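Side-chain contact in HP0958 (Helicobacter pylori, PDB 3NA7), which probably acts in flagellar biogenesis as an export chaperone and post-transcriptional regulator, pairing a coiled-coil hairpin with a zinc-ribbon domain: residues A[179-184]-A[191-196]. Numbering follows the deposited sequence.
Sequences SFYERI and TSIVTI
Tyr181 meets Ser192 and Ile193 through the CD1 and CE1 carbons of its ring, its CE1 lying 4.0 Å from Ser192 CB and equally far from Ile193 CD1. Both partners come up obliquely to the ring; the isoleucine side chain crosses that of the tyrosine at about a right angle, and its terminal methyl CD1 is also 4.1 Å from Tyr181 CD1. With CG anti to the backbone N (chi1 173°), the tyrosine reaches out from the helix to the start of the strand. One turn further on, Ile184 brings its CG2 methyl to 3.8 Å from Ser192 OG and 4.0 Å from Ser192 CB; the serine thus fits between the two helical side chains. Across the segments the contact is van der Waals, and the polar ends of this buried patch are satisfied elsewhere: Ser192 OG bonds to Lys189 O within the turn after helix 175-188, Tyr181 OH to Asp17 OD2. Helix 4-22 adds Leu10 and Ser14 against both Tyr181 and Ile193, while strand 193-195 runs parallel to strand 231-233 at one edge of the small sheet, so the contact lies where the helical part meets that sheet, which probably belongs with the zinc ribbon.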
ATOM      1  N   SER A 179       9.047  34.802  11.908  1.00 45.96           N
ATOM      2  CA  SER A 179      10.064  33.808  12.243  1.00 48.24           C
ATOM      3  C   SER A 179       9.733  33.037  13.491  1.00 49.36           C
ATOM      4  O   SER A 179      10.134  31.887  13.651  1.00 51.00           O
ATOM      5  CB  SER A 179      11.412  34.488  12.446  1.00 44.85           C
ATOM      6  OG  SER A 179      11.919  34.882  11.195  1.00 49.52           O
ATOM      7  N   PHE A 180       9.032  33.699  14.397  1.00 51.17           N
ATOM      8  CA  PHE A 180       8.589  33.073  15.613  1.00 53.41           C
ATOM      9  C   PHE A 180       7.530  32.044  15.219  1.00 52.38           C
ATOM     10  O   PHE A 180       7.524  30.929  15.718  1.00 53.12           O
ATOM     11  CB  PHE A 180       8.000  34.148  16.538  1.00 55.82           C
ATOM     12  CG  PHE A 180       7.866  33.709  17.954  1.00 60.79           C
ATOM     13  CD1 PHE A 180       8.970  33.723  18.808  1.00 65.79           C
ATOM     14  CD2 PHE A 180       6.640  33.263  18.437  1.00 63.60           C
ATOM     15  CE1 PHE A 180       8.852  33.299  20.146  1.00 69.71           C
ATOM     16  CE2 PHE A 180       6.506  32.839  19.772  1.00 67.67           C
ATOM     17  CZ  PHE A 180       7.616  32.855  20.626  1.00 70.43           C
ATOM     18  N   TYR A 181       6.642  32.448  14.311  1.00 51.94           N
ATOM     19  CA  TYR A 181       5.679  31.570  13.682  1.00 51.27           C
ATOM     20  C   TYR A 181       6.372  30.392  12.973  1.00 50.72           C
ATOM     21  O   TYR A 181       6.112  29.228  13.314  1.00 51.24           O
ATOM     22  CB  TYR A 181       4.796  32.358  12.697  1.00 51.95           C
ATOM     23  CG  TYR A 181       3.868  31.486  11.872  1.00 53.41           C
ATOM     24  CD1 TYR A 181       2.849  30.742  12.488  1.00 58.82           C
ATOM     25  CD2 TYR A 181       3.997  31.411  10.488  1.00 53.96           C
ATOM     26  CE1 TYR A 181       1.989  29.932  11.742  1.00 59.89           C
ATOM     27  CE2 TYR A 181       3.155  30.599   9.728  1.00 55.61           C
ATOM     28  CZ  TYR A 181       2.151  29.866  10.364  1.00 59.90           C
ATOM     29  OH  TYR A 181       1.305  29.071   9.635  1.00 58.07           O
ATOM     30  N   GLU A 182       7.263  30.681  12.029  1.00 48.94           N
ATOM     31  CA  GLU A 182       7.969  29.599  11.298  1.00 49.78           C
ATOM     32  C   GLU A 182       8.764  28.641  12.187  1.00 48.97           C
ATOM     33  O   GLU A 182       8.725  27.447  11.977  1.00 49.22           O
ATOM     34  CB  GLU A 182       8.818  30.136  10.153  1.00 48.57           C
ATOM     35  CG  GLU A 182       7.971  30.751   9.018  1.00 51.17           C
ATOM     36  CD  GLU A 182       7.179  29.705   8.211  1.00 54.14           C
ATOM     37  OE1 GLU A 182       7.725  28.630   7.887  1.00 61.66           O
ATOM     38  OE2 GLU A 182       6.008  29.964   7.884  1.00 53.05           O
ATOM     39  N   ARG A 183       9.432  29.142  13.215  1.00 50.69           N
ATOM     40  CA  ARG A 183      10.160  28.239  14.122  1.00 52.62           C
ATOM     41  C   ARG A 183       9.222  27.187  14.751  1.00 53.19           C
ATOM     42  O   ARG A 183       9.558  26.006  14.829  1.00 52.48           O
ATOM     43  CB  ARG A 183      10.891  29.045  15.198  1.00 53.02           C
ATOM     44  CG  ARG A 183      11.628  28.201  16.258  1.00 58.00           C
ATOM     45  CD  ARG A 183      12.536  29.096  17.133  1.00 63.35           C
ATOM     46  NE  ARG A 183      11.765  30.120  17.844  1.00 62.98           N
ATOM     47  CZ  ARG A 183      12.274  31.077  18.621  1.00 66.11           C
ATOM     48  NH1 ARG A 183      13.587  31.189  18.823  1.00 64.85           N
ATOM     49  NH2 ARG A 183      11.453  31.932  19.207  1.00 62.30           N
ATOM     50  N   ILE A 184       8.033  27.618  15.169  1.00 53.34           N
ATOM     51  CA  ILE A 184       7.059  26.688  15.741  1.00 55.46           C
ATOM     52  C   ILE A 184       6.445  25.772  14.681  1.00 55.35           C
ATOM     53  O   ILE A 184       6.231  24.577  14.915  1.00 56.31           O
ATOM     54  CB  ILE A 184       6.016  27.418  16.649  1.00 56.27           C
ATOM     55  CG1 ILE A 184       6.683  27.753  17.995  1.00 58.60           C
ATOM     56  CG2 ILE A 184       4.751  26.550  16.833  1.00 56.06           C
ATOM     57  CD1 ILE A 184       6.313  29.103  18.641  1.00 60.89           C
ATOM     58  N   THR A 191      -0.946  22.965  13.650  1.00 57.86           N
ATOM     59  CA  THR A 191      -1.407  23.149  15.021  1.00 56.68           C
ATOM     60  C   THR A 191      -0.528  24.196  15.704  1.00 53.77           C
ATOM     61  O   THR A 191      -0.386  24.190  16.923  1.00 50.87           O
ATOM     62  CB  THR A 191      -1.386  21.831  15.844  1.00 56.49           C
ATOM     63  OG1 THR A 191      -0.050  21.549  16.279  1.00 55.35           O
ATOM     64  CG2 THR A 191      -1.931  20.652  15.017  1.00 58.65           C
ATOM     65  N   SER A 192       0.086  25.061  14.896  1.00 54.83           N
ATOM     66  CA  SER A 192       1.018  26.102  15.386  1.00 54.05           C
ATOM     67  C   SER A 192       0.321  27.183  16.192  1.00 55.08           C
ATOM     68  O   SER A 192       0.852  27.633  17.208  1.00 55.93           O
ATOM     69  CB  SER A 192       1.781  26.742  14.222  1.00 52.94           C
ATOM     70  OG  SER A 192       2.774  25.853  13.723  1.00 55.86           O
ATOM     71  N   ILE A 193      -0.863  27.591  15.735  1.00 56.42           N
ATOM     72  CA  ILE A 193      -1.674  28.570  16.457  1.00 59.62           C
ATOM     73  C   ILE A 193      -2.981  27.942  16.898  1.00 60.25           C
ATOM     74  O   ILE A 193      -3.760  27.479  16.072  1.00 62.37           O
ATOM     75  CB  ILE A 193      -1.995  29.795  15.584  1.00 60.09           C
ATOM     76  CG1 ILE A 193      -0.714  30.411  15.036  1.00 57.89           C
ATOM     77  CG2 ILE A 193      -2.828  30.832  16.365  1.00 63.94           C
ATOM     78  CD1 ILE A 193      -0.982  31.408  13.919  1.00 59.83           C
ATOM     79  N   VAL A 194      -3.233  27.947  18.201  1.00 61.78           N
ATOM     80  CA  VAL A 194      -4.425  27.299  18.745  1.00 62.90           C
ATOM     81  C   VAL A 194      -5.238  28.197  19.679  1.00 66.24           C
ATOM     82  O   VAL A 194      -4.686  29.083  20.330  1.00 66.65           O
ATOM     83  CB  VAL A 194      -4.073  25.974  19.425  1.00 61.38           C
ATOM     84  CG1 VAL A 194      -3.730  24.915  18.356  1.00 59.76           C
ATOM     85  CG2 VAL A 194      -2.917  26.161  20.439  1.00 56.44           C
ATOM     86  N   THR A 195      -6.550  27.969  19.727  1.00 68.79           N
ATOM     87  CA  THR A 195      -7.427  28.675  20.659  1.00 71.71           C
ATOM     88  C   THR A 195      -7.437  27.962  22.013  1.00 72.91           C
ATOM     89  O   THR A 195      -7.145  26.775  22.083  1.00 71.42           O
ATOM     90  CB  THR A 195      -8.859  28.750  20.117  1.00 73.95           C
ATOM     91  OG1 THR A 195      -9.481  27.464  20.230  1.00 74.39           O
ATOM     92  CG2 THR A 195      -8.866  29.183  18.650  1.00 73.67           C
ATOM     93  N   ILE A 196      -7.757  28.677  23.088  1.00 76.66           N
ATOM     94  CA  ILE A 196      -7.947  28.016  24.381  1.00 79.27           C
ATOM     95  C   ILE A 196      -9.353  27.418  24.429  1.00 82.51           C
ATOM     96  O   ILE A 196     -10.328  28.114  24.149  1.00 84.61           O
ATOM     97  CB  ILE A 196      -7.781  28.976  25.585  1.00 80.65           C
ATOM     98  CG1 ILE A 196      -6.359  29.521  25.662  1.00 79.52           C
ATOM     99  CG2 ILE A 196      -8.159  28.268  26.901  1.00 81.81           C
ATOM    100  CD1 ILE A 196      -6.129  30.514  26.794  1.00 82.88           C
TER